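Local coordinates for protein ribonucleoside-diphosphate reductase subunit beta (Streptococcus sanguinis, PDB 4N83) that forms the metal-binding subunit of a class Ib ribonucleotide reductase, here with two manganese ions, and probably takes part in making deoxyribonucleotides for DNA synthesis, at residues D80-H85 with F202-N207; S106-L111 with E119-T124; G164-L169 with T246-T251. All blocks are in the same frame, centred on the assembly; numbering follows the deposited sequence.

Contact 1: residues D80-H85 with F202-N207; sequences DVRTAH and FQLAFN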
loop_
_atom_site.group_PDB
_atom_site.type_symbol
_atom_site.label_atom_id
_atom_site.label_comp_id
_atom_site.label_asym_id
_atom_site.label_seq_id
_atom_site.Cartn_x
_atom_site.Cartn_y
_atom_site.Cartn_z
ATOM N N ASP A 80 10.188 2.162 -11.613
ATOM C CA ASP A 80 11.123 3.223 -11.988
ATOM C C ASP A 80 11.490 4.059 -10.764
ATOM O O ASP A 80 11.360 5.284 -10.763
ATOM C CB ASP A 80 10.498 4.090 -13.077
ATOM C CG ASP A 80 9.899 3.264 -14.192
ATOM O OD1 ASP A 80 10.661 2.570 -14.895
ATOM O OD2 ASP A 80 8.664 3.299 -14.360
ATOM N N VAL A 81 11.965 3.369 -9.731
ATOM C CA VAL A 81 12.272 3.978 -8.434
ATOM C C VAL A 81 13.724 4.458 -8.379
ATOM O O VAL A 81 14.613 3.838 -8.965
ATOM C CB VAL A 81 11.955 2.985 -7.279
ATOM C CG1 VAL A 81 13.078 2.906 -6.250
ATOM C CG2 VAL A 81 10.635 3.350 -6.617
ATOM N N ARG A 82 13.950 5.563 -7.668
ATOM C CA ARG A 82 15.291 6.118 -7.480
ATOM C C ARG A 82 15.872 5.649 -6.149
ATOM O O ARG A 82 16.940 5.036 -6.112
ATOM C CB ARG A 82 15.252 7.650 -7.526
ATOM C CG ARG A 82 14.611 8.221 -8.783
ATOM C CD ARG A 82 14.648 9.740 -8.785
ATOM N NE ARG A 82 16.009 10.262 -8.920
ATOM C CZ ARG A 82 16.650 10.463 -10.073
ATOM N NH1 ARG A 82 16.075 10.190 -11.242
ATOM N NH2 ARG A 82 17.889 10.944 -10.056
ATOM N N THR A 83 15.156 5.937 -5.065
ATOM C CA THR A 83 15.583 5.572 -3.715
ATOM C C THR A 83 14.692 4.460 -3.169
ATOM O O THR A 83 13.544 4.325 -3.583
ATOM C CB THR A 83 15.507 6.779 -2.758
ATOM O OG1 THR A 83 14.138 7.053 -2.426
ATOM C CG2 THR A 83 16.129 8.019 -3.393
ATOM N N ALA A 84 15.217 3.683 -2.224
ATOM C CA ALA A 84 14.445 2.609 -1.589
ATOM C C ALA A 84 13.198 3.149 -0.890
ATOM O O ALA A 84 12.153 2.497 -0.868
ATOM C CB ALA A 84 15.312 1.850 -0.596
ATOM N N HIS A 85 13.321 4.355 -0.339
ATOM C CA HIS A 85 12.248 4.995 0.422
ATOM C C HIS A 85 11.096 5.401 -0.491
ATOM O O HIS A 85 9.937 5.373 -0.082
ATOM C CB HIS A 85 12.781 6.224 1.167
ATOM C CG HIS A 85 14.134 6.019 1.774
ATOM N ND1 HIS A 85 15.291 6.470 1.176
ATOM C CD2 HIS A 85 14.518 5.393 2.911
ATOM C CE1 HIS A 85 16.328 6.141 1.925
ATOM N NE2 HIS A 85 15.886 5.486 2.983
ATOM N N PHE A 202 9.747 13.645 -11.241
ATOM C CA PHE A 202 9.772 13.894 -12.682
ATOM C C PHE A 202 10.829 14.943 -13.042
ATOM O O PHE A 202 11.602 14.752 -13.980
ATOM C CB PHE A 202 8.378 14.337 -13.153
ATOM C CG PHE A 202 8.332 14.802 -14.580
ATOM C CD1 PHE A 202 8.207 13.890 -15.619
ATOM C CD2 PHE A 202 8.399 16.156 -14.883
ATOM C CE1 PHE A 202 8.161 14.319 -16.933
ATOM C CE2 PHE A 202 8.353 16.592 -16.195
ATOM C CZ PHE A 202 8.232 15.671 -17.223
ATOM N N GLN A 203 10.861 16.040 -12.287
ATOM C CA GLN A 203 11.804 17.140 -12.532
ATOM C C GLN A 203 13.268 16.758 -12.290
ATOM O O GLN A 203 14.169 17.386 -12.843
ATOM C CB GLN A 203 11.446 18.358 -11.675
ATOM C CG GLN A 203 10.145 19.036 -12.079
ATOM C CD GLN A 203 9.669 20.044 -11.049
ATOM O OE1 GLN A 203 10.462 20.812 -10.504
ATOM N NE2 GLN A 203 8.367 20.052 -10.781
ATOM N N LEU A 204 13.502 15.747 -11.456
ATOM C CA LEU A 204 14.854 15.225 -11.244
ATOM C C LEU A 204 15.357 14.517 -12.494
ATOM O O LEU A 204 16.464 14.782 -12.959
ATOM C CB LEU A 204 14.903 14.272 -10.039
ATOM C CG LEU A 204 15.392 14.870 -8.715
ATOM C CD1 LEU A 204 14.646 16.146 -8.349
ATOM C CD2 LEU A 204 15.269 13.842 -7.600
ATOM N N ALA A 205 14.532 13.626 -13.039
ATOM C CA ALA A 205 14.879 12.876 -14.247
ATOM C C ALA A 205 14.688 13.694 -15.531
ATOM O O ALA A 205 15.154 13.289 -16.595
ATOM C CB ALA A 205 14.073 11.586 -14.316
ATOM N N PHE A 206 14.003 14.833 -15.430
ATOM C CA PHE A 206 13.807 15.738 -16.568
ATOM C C PHE A 206 15.033 16.629 -16.793
ATOM O O PHE A 206 15.410 16.894 -17.936
ATOM C CB PHE A 206 12.556 16.596 -16.343
ATOM C CG PHE A 206 12.267 17.567 -17.456
ATOM C CD1 PHE A 206 11.700 17.129 -18.645
ATOM C CD2 PHE A 206 12.545 18.921 -17.306
ATOM C CE1 PHE A 206 11.426 18.023 -19.668
ATOM C CE2 PHE A 206 12.274 19.819 -18.326
ATOM C CZ PHE A 206 11.714 19.369 -19.509
ATOM N N ASN A 207 15.646 17.084 -15.700
ATOM C CA ASN A 207 16.846 17.932 -15.761
ATOM C C ASN A 207 18.158 17.152 -15.946
ATOM O O ASN A 207 19.223 17.754 -16.089
ATOM C CB ASN A 207 16.934 18.822 -14.511
ATOM C CG ASN A 207 15.982 20.006 -14.567
ATOM O OD1 ASN A 207 16.232 20.981 -15.277
ATOM N ND2 ASN A 207 14.889 19.930 -13.814
#
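The backbones at Arg82 and Ala205 stay well apart, their CA atoms 9.6 Å from each other, so a long side chain has to span the gap between the loop entering helix 84-111 and the last turn of helix 178-206. The CG of Arg82 stands anti to its own carbonyl carbon (chi1 -55°), and a bend at chi3 (68°) swings the guanidinium round to lie against the other helix. One face of that flat group rests over Leu204 CB, which sits 4.2 Å above its plane. Arg82 NE also approaches Leu204 CD2 at 3.9 Å, while Arg82 NH1 comes to Ala205 CB obliquely at the same 3.9 Å. Arginine suits this exposed place because its plane can lie on aliphatic carbon while NH2 at its rim forms a salt bridge with Glu208, just beyond the helix end. Leucine supplies a broad apolar seat, and alanine's single methyl lies beside NH1. On the loop side, Thr83 is the N-cap of helix 84-111, its OG1 bonded to the backbone N of Glu86. The arrangement is a surface contact in the all-helical, ferritin-like fold of the small subunit, joining the loop that leads into helix 84-111 to the last turn of helix 178-206.

Contact 2: residues S106-L111 with E119-T124; sequences SIFSTL and EIFAWT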
loop_
_atom_site.group_PDB
_atom_site.type_symbol
_atom_site.label_atom_id
_atom_site.label_comp_id
_atom_site.label_asym_id
_atom_site.label_seq_id
_atom_site.Cartn_x
_atom_site.Cartn_y
_atom_site.Cartn_z
ATOM N N SER A 106 -19.060 3.257 -0.550
ATOM C CA SER A 106 -19.725 3.648 0.698
ATOM C C SER A 106 -20.732 4.777 0.479
ATOM O O SER A 106 -21.758 4.837 1.158
ATOM C CB SER A 106 -18.694 4.080 1.741
ATOM O OG SER A 106 -17.790 3.029 2.019
ATOM N N ILE A 107 -20.430 5.668 -0.464
ATOM C CA ILE A 107 -21.350 6.742 -0.842
ATOM C C ILE A 107 -22.594 6.154 -1.499
ATOM O O ILE A 107 -23.715 6.542 -1.173
ATOM C CB ILE A 107 -20.692 7.750 -1.815
ATOM C CG1 ILE A 107 -19.544 8.494 -1.122
ATOM C CG2 ILE A 107 -21.720 8.746 -2.342
ATOM C CD1 ILE A 107 -18.626 9.229 -2.076
ATOM N N PHE A 108 -22.383 5.214 -2.418
ATOM C CA PHE A 108 -23.485 4.574 -3.137
ATOM C C PHE A 108 -24.378 3.751 -2.205
ATOM O O PHE A 108 -25.599 3.733 -2.370
ATOM C CB PHE A 108 -22.965 3.665 -4.263
ATOM C CG PHE A 108 -22.124 4.373 -5.299
ATOM C CD1 PHE A 108 -22.523 5.590 -5.841
ATOM C CD2 PHE A 108 -20.945 3.796 -5.759
ATOM C CE1 PHE A 108 -21.750 6.228 -6.798
ATOM C CE2 PHE A 108 -20.170 4.428 -6.716
ATOM C CZ PHE A 108 -20.572 5.646 -7.238
ATOM N N SER A 109 -23.768 3.077 -1.233
ATOM C CA SER A 109 -24.504 2.207 -0.312
ATOM C C SER A 109 -25.539 2.968 0.516
ATOM O O SER A 109 -26.671 2.509 0.670
ATOM C CB SER A 109 -23.539 1.475 0.622
ATOM O OG SER A 109 -22.665 0.637 -0.110
ATOM N N THR A 110 -25.145 4.127 1.039
ATOM C CA THR A 110 -26.029 4.936 1.877
ATOM C C THR A 110 -27.098 5.637 1.040
ATOM O O THR A 110 -28.291 5.510 1.317
ATOM C CB THR A 110 -25.241 5.999 2.673
ATOM O OG1 THR A 110 -24.044 5.419 3.204
ATOM C CG2 THR A 110 -26.086 6.552 3.818
ATOM N N LEU A 111 -26.661 6.366 0.015
ATOM C CA LEU A 111 -27.564 7.158 -0.825
ATOM C C LEU A 111 -28.473 6.286 -1.687
ATOM O O LEU A 111 -29.696 6.431 -1.648
ATOM C CB LEU A 111 -26.771 8.114 -1.729
ATOM C CG LEU A 111 -26.304 9.442 -1.122
ATOM C CD1 LEU A 111 -25.453 9.244 0.126
ATOM C CD2 LEU A 111 -25.544 10.247 -2.167
ATOM N N GLU A 119 -26.933 -0.281 -11.793
ATOM C CA GLU A 119 -27.159 0.599 -12.944
ATOM C C GLU A 119 -25.995 1.559 -13.194
ATOM O O GLU A 119 -25.622 1.796 -14.345
ATOM C CB GLU A 119 -28.455 1.400 -12.769
ATOM C CG GLU A 119 -29.721 0.596 -13.028
ATOM C CD GLU A 119 -30.980 1.443 -12.975
ATOM O OE1 GLU A 119 -31.048 2.370 -12.138
ATOM O OE2 GLU A 119 -31.907 1.177 -13.768
ATOM N N ILE A 120 -25.430 2.110 -12.123
ATOM C CA ILE A 120 -24.320 3.057 -12.237
ATOM C C ILE A 120 -23.053 2.358 -12.734
ATOM O O ILE A 120 -22.431 2.809 -13.697
ATOM C CB ILE A 120 -24.043 3.773 -10.897
ATOM C CG1 ILE A 120 -25.218 4.691 -10.538
ATOM C CG2 ILE A 120 -22.755 4.589 -10.970
ATOM C CD1 ILE A 120 -25.268 5.089 -9.078
ATOM N N PHE A 121 -22.682 1.260 -12.078
ATOM C CA PHE A 121 -21.481 0.502 -12.455
ATOM C C PHE A 121 -21.557 -0.049 -13.881
ATOM O O PHE A 121 -20.543 -0.112 -14.576
ATOM C CB PHE A 121 -21.211 -0.642 -11.461
ATOM C CG PHE A 121 -20.469 -0.209 -10.226
ATOM C CD1 PHE A 121 -19.113 0.089 -10.287
ATOM C CD2 PHE A 121 -21.119 -0.101 -9.003
ATOM C CE1 PHE A 121 -18.423 0.491 -9.155
ATOM C CE2 PHE A 121 -20.433 0.300 -7.866
ATOM C CZ PHE A 121 -19.084 0.595 -7.942
ATOM N N ALA A 122 -22.756 -0.438 -14.310
ATOM C CA ALA A 122 -22.968 -0.947 -15.665
ATOM C C ALA A 122 -22.641 0.101 -16.731
ATOM O O ALA A 122 -22.037 -0.218 -17.755
ATOM C CB ALA A 122 -24.400 -1.434 -15.828
ATOM N N TRP A 123 -23.039 1.347 -16.478
ATOM C CA TRP A 123 -22.824 2.445 -17.427
ATOM C C TRP A 123 -21.360 2.891 -17.498
ATOM O O TRP A 123 -20.855 3.198 -18.581
ATOM C CB TRP A 123 -23.717 3.639 -17.069
ATOM C CG TRP A 123 -23.472 4.858 -17.907
ATOM C CD1 TRP A 123 -23.908 5.080 -19.180
ATOM C CD2 TRP A 123 -22.732 6.024 -17.527
ATOM N NE1 TRP A 123 -23.484 6.312 -19.617
ATOM C CE2 TRP A 123 -22.759 6.913 -18.622
ATOM C CE3 TRP A 123 -22.045 6.402 -16.366
ATOM C CZ2 TRP A 123 -22.131 8.159 -18.590
ATOM C CZ3 TRP A 123 -21.417 7.640 -16.337
ATOM C CH2 TRP A 123 -21.466 8.504 -17.443
ATOM N N THR A 124 -20.688 2.928 -16.348
ATOM C CA THR A 124 -19.294 3.376 -16.277
ATOM C C THR A 124 -18.349 2.396 -16.970
ATOM O O THR A 124 -17.325 2.800 -17.525
ATOM C CB THR A 124 -18.823 3.567 -14.821
ATOM O OG1 THR A 124 -18.970 2.338 -14.099
ATOM C CG2 THR A 124 -19.624 4.660 -14.128
#
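Phe108 meets two side chains of helix 114-124, Ile120 and Phe121, through different parts of its ring. Phe108 CD1 lies 4.3 Å from Ile120 CD1, and on the other ortho carbon Phe108 CD2 is 4.1 Å from Phe121 CE2. The two aromatic rings meet obliquely, their planes steeply inclined at 79° and their centroids 5.8 Å apart. All the cross-contact is apolar, which fits two phenylalanines and a branched isoleucine: wide, greasy surfaces that can fill the interval between segments whose nearest CA atoms, those of Phe108 and Ile120, are 9.3 Å apart. In both phenylalanines CG is anti to the carbonyl carbon (chi1 -59° for Phe108, -83° for Phe121), and from these stems the two rings extend into the same interval. The next shell includes Phe59, packed on Phe108, and Tyr104, the predicted active-site tyrosine, whose side chain is about 4 Å from that of Phe108. Phe121 also packs on Asn9 of the second subunit. The contact thus lies where the end of helix 84-111 folds back on helix 114-124 after a short turn, with helix 49-78 alongside Phe108 and the neighbouring subunit reaching Phe121.

Contact 3: residues G164-L169 with T246-T251; sequences GFFTPL and TEEVKT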
loop_
_atom_site.group_PDB
_atom_site.type_symbol
_atom_site.label_atom_id
_atom_site.label_comp_id
_atom_site.label_asym_id
_atom_site.label_seq_id
_atom_site.Cartn_x
_atom_site.Cartn_y
_atom_site.Cartn_z
ATOM N N GLY A 164 -14.927 15.621 -12.364
ATOM C CA GLY A 164 -15.817 14.978 -11.406
ATOM C C GLY A 164 -15.915 15.713 -10.079
ATOM O O GLY A 164 -17.002 15.821 -9.515
ATOM N N PHE A 165 -14.790 16.226 -9.580
ATOM C CA PHE A 165 -14.771 16.932 -8.291
ATOM C C PHE A 165 -15.596 18.226 -8.282
ATOM O O PHE A 165 -15.988 18.695 -7.213
ATOM C CB PHE A 165 -13.334 17.257 -7.847
ATOM C CG PHE A 165 -12.493 16.050 -7.496
ATOM C CD1 PHE A 165 -13.032 14.961 -6.814
ATOM C CD2 PHE A 165 -11.138 16.027 -7.808
ATOM C CE1 PHE A 165 -12.245 13.869 -6.482
ATOM C CE2 PHE A 165 -10.348 14.938 -7.475
ATOM C CZ PHE A 165 -10.903 13.859 -6.811
ATOM N N PHE A 166 -15.856 18.795 -9.459
ATOM C CA PHE A 166 -16.643 20.030 -9.583
ATOM C C PHE A 166 -18.033 19.934 -8.937
ATOM O O PHE A 166 -18.513 20.906 -8.349
ATOM C CB PHE A 166 -16.784 20.417 -11.063
ATOM C CG PHE A 166 -17.453 21.749 -11.290
ATOM C CD1 PHE A 166 -16.700 22.910 -11.409
ATOM C CD2 PHE A 166 -18.837 21.841 -11.398
ATOM C CE1 PHE A 166 -17.311 24.135 -11.623
ATOM C CE2 PHE A 166 -19.453 23.063 -11.609
ATOM C CZ PHE A 166 -18.690 24.212 -11.722
ATOM N N THR A 167 -18.671 18.770 -9.052
ATOM C CA THR A 167 -20.035 18.574 -8.547
ATOM C C THR A 167 -20.135 18.574 -7.008
ATOM O O THR A 167 -20.883 19.377 -6.451
ATOM C CB THR A 167 -20.678 17.297 -9.136
ATOM O OG1 THR A 167 -20.577 17.328 -10.565
ATOM C CG2 THR A 167 -22.147 17.190 -8.741
ATOM N N PRO A 168 -19.394 17.682 -6.314
ATOM C CA PRO A 168 -19.476 17.684 -4.846
ATOM C C PRO A 168 -18.921 18.953 -4.192
ATOM O O PRO A 168 -19.388 19.342 -3.121
ATOM C CB PRO A 168 -18.639 16.464 -4.443
ATOM C CG PRO A 168 -17.710 16.247 -5.586
ATOM C CD PRO A 168 -18.506 16.612 -6.801
ATOM N N LEU A 169 -17.934 19.581 -4.830
ATOM C CA LEU A 169 -17.405 20.869 -4.368
ATOM C C LEU A 169 -18.435 21.992 -4.533
ATOM O O LEU A 169 -18.467 22.931 -3.733
ATOM C CB LEU A 169 -16.118 21.231 -5.122
ATOM C CG LEU A 169 -14.876 20.377 -4.839
ATOM C CD1 LEU A 169 -13.781 20.681 -5.851
ATOM C CD2 LEU A 169 -14.368 20.592 -3.422
ATOM N N THR A 246 -21.896 23.188 -18.008
ATOM C CA THR A 246 -20.890 22.713 -18.965
ATOM C C THR A 246 -19.700 23.663 -19.097
ATOM O O THR A 246 -18.550 23.228 -19.059
ATOM C CB THR A 246 -21.509 22.503 -20.361
ATOM O OG1 THR A 246 -22.611 21.593 -20.267
ATOM C CG2 THR A 246 -20.484 21.946 -21.340
ATOM N N GLU A 247 -19.984 24.951 -19.258
ATOM C CA GLU A 247 -18.934 25.954 -19.448
ATOM C C GLU A 247 -18.152 26.257 -18.167
ATOM O O GLU A 247 -17.016 26.727 -18.234
ATOM C CB GLU A 247 -19.526 27.248 -20.019
ATOM C CG GLU A 247 -20.119 27.098 -21.415
ATOM C CD GLU A 247 -19.099 26.671 -22.459
ATOM O OE1 GLU A 247 -17.900 26.987 -22.301
ATOM O OE2 GLU A 247 -19.499 26.017 -23.445
ATOM N N GLU A 248 -18.756 25.990 -17.010
ATOM C CA GLU A 248 -18.075 26.165 -15.724
ATOM C C GLU A 248 -17.067 25.044 -15.456
ATOM O O GLU A 248 -16.001 25.291 -14.888
ATOM C CB GLU A 248 -19.087 26.234 -14.578
ATOM C CG GLU A 248 -19.962 27.475 -14.597
ATOM C CD GLU A 248 -20.909 27.534 -13.415
ATOM O OE1 GLU A 248 -20.890 28.548 -12.686
ATOM O OE2 GLU A 248 -21.668 26.563 -13.207
ATOM N N VAL A 249 -17.414 23.820 -15.854
ATOM C CA VAL A 249 -16.513 22.669 -15.715
ATOM C C VAL A 249 -15.315 22.811 -16.658
ATOM O O VAL A 249 -14.197 22.423 -16.315
ATOM C CB VAL A 249 -17.245 21.331 -15.989
ATOM C CG1 VAL A 249 -16.266 20.162 -16.008
ATOM C CG2 VAL A 249 -18.328 21.091 -14.945
ATOM N N LYS A 250 -15.560 23.367 -17.843
ATOM C CA LYS A 250 -14.492 23.674 -18.794
ATOM C C LYS A 250 -13.531 24.725 -18.232
ATOM O O LYS A 250 -12.319 24.637 -18.439
ATOM C CB LYS A 250 -15.081 24.147 -20.127
ATOM C CG LYS A 250 -15.763 23.041 -20.917
ATOM C CD LYS A 250 -16.548 23.590 -22.096
ATOM C CE LYS A 250 -17.133 22.469 -22.938
ATOM N NZ LYS A 250 -17.890 22.989 -24.109
ATOM N N THR A 251 -14.077 25.711 -17.521
ATOM C CA THR A 251 -13.270 26.724 -16.833
ATOM C C THR A 251 -12.447 26.093 -15.705
ATOM O O THR A 251 -11.308 26.492 -15.460
ATOM C CB THR A 251 -14.154 27.841 -16.235
ATOM O OG1 THR A 251 -15.128 28.261 -17.199
ATOM C CG2 THR A 251 -13.313 29.041 -15.819
#
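Phe166 and Val249 make a CH-pi contact: Val249 CG2 sits over one face of the phenyl ring, 3.9 Å from its centroid and 22° off the ring normal. The methyl is displaced toward the rim, where Phe166 CD2 is nearest at 3.7 Å. Valine suits the spot because its branch at CB holds a methyl close to the helix, against a ring arriving from the other side. Phe166 reaches it with CG anti to the backbone N (chi1 -174°), and its CA lies only 6.7 Å from that of Val249, so the two helices are close here. A second contact, of carbon on carbon, joins Phe166 CZ to Glu248 CB at 3.5 Å, oblique to the ring. Here glutamate contributes its aliphatic stem, while the polar end is held elsewhere, OE1 bonding to Asn278. Within segment 246-251, Thr251 OG1 bonds to Glu247 O at 2.6 Å; the same oxygen also accepts from Thr251 N, a common use of threonine in a helix. Lys250 NZ makes a long, weak salt bridge to Glu247 OE2 and a second salt bridge to Glu237. Around this packing of helix 162-173 on the first turns of helix 246-263, helix 211-240 covers Val249 through Thr236 and Tyr240, and helix 279-285 meets Phe166 through Val281.

All three contacts lie within the one helical small-chain family region, and none touches another. Contact 1 lies at the entrance to helix 84-111 and contact 2 at its end, so their centres are 38 Å apart on opposite sides of the chain's centre; along the chain contact 2 is nested inside the loop closed by contact 1. Contact 3 opens after contact 2 has closed, and its segments alternate with those of contact 1, whose second segment ends helix 178-206, next after helix 162-173. Contacts 2 and 3 are closer, with centres 20 Å and nearest atoms about 8 Å apart. Together they join helices at widely separated places in the fold that carries the dimanganese site.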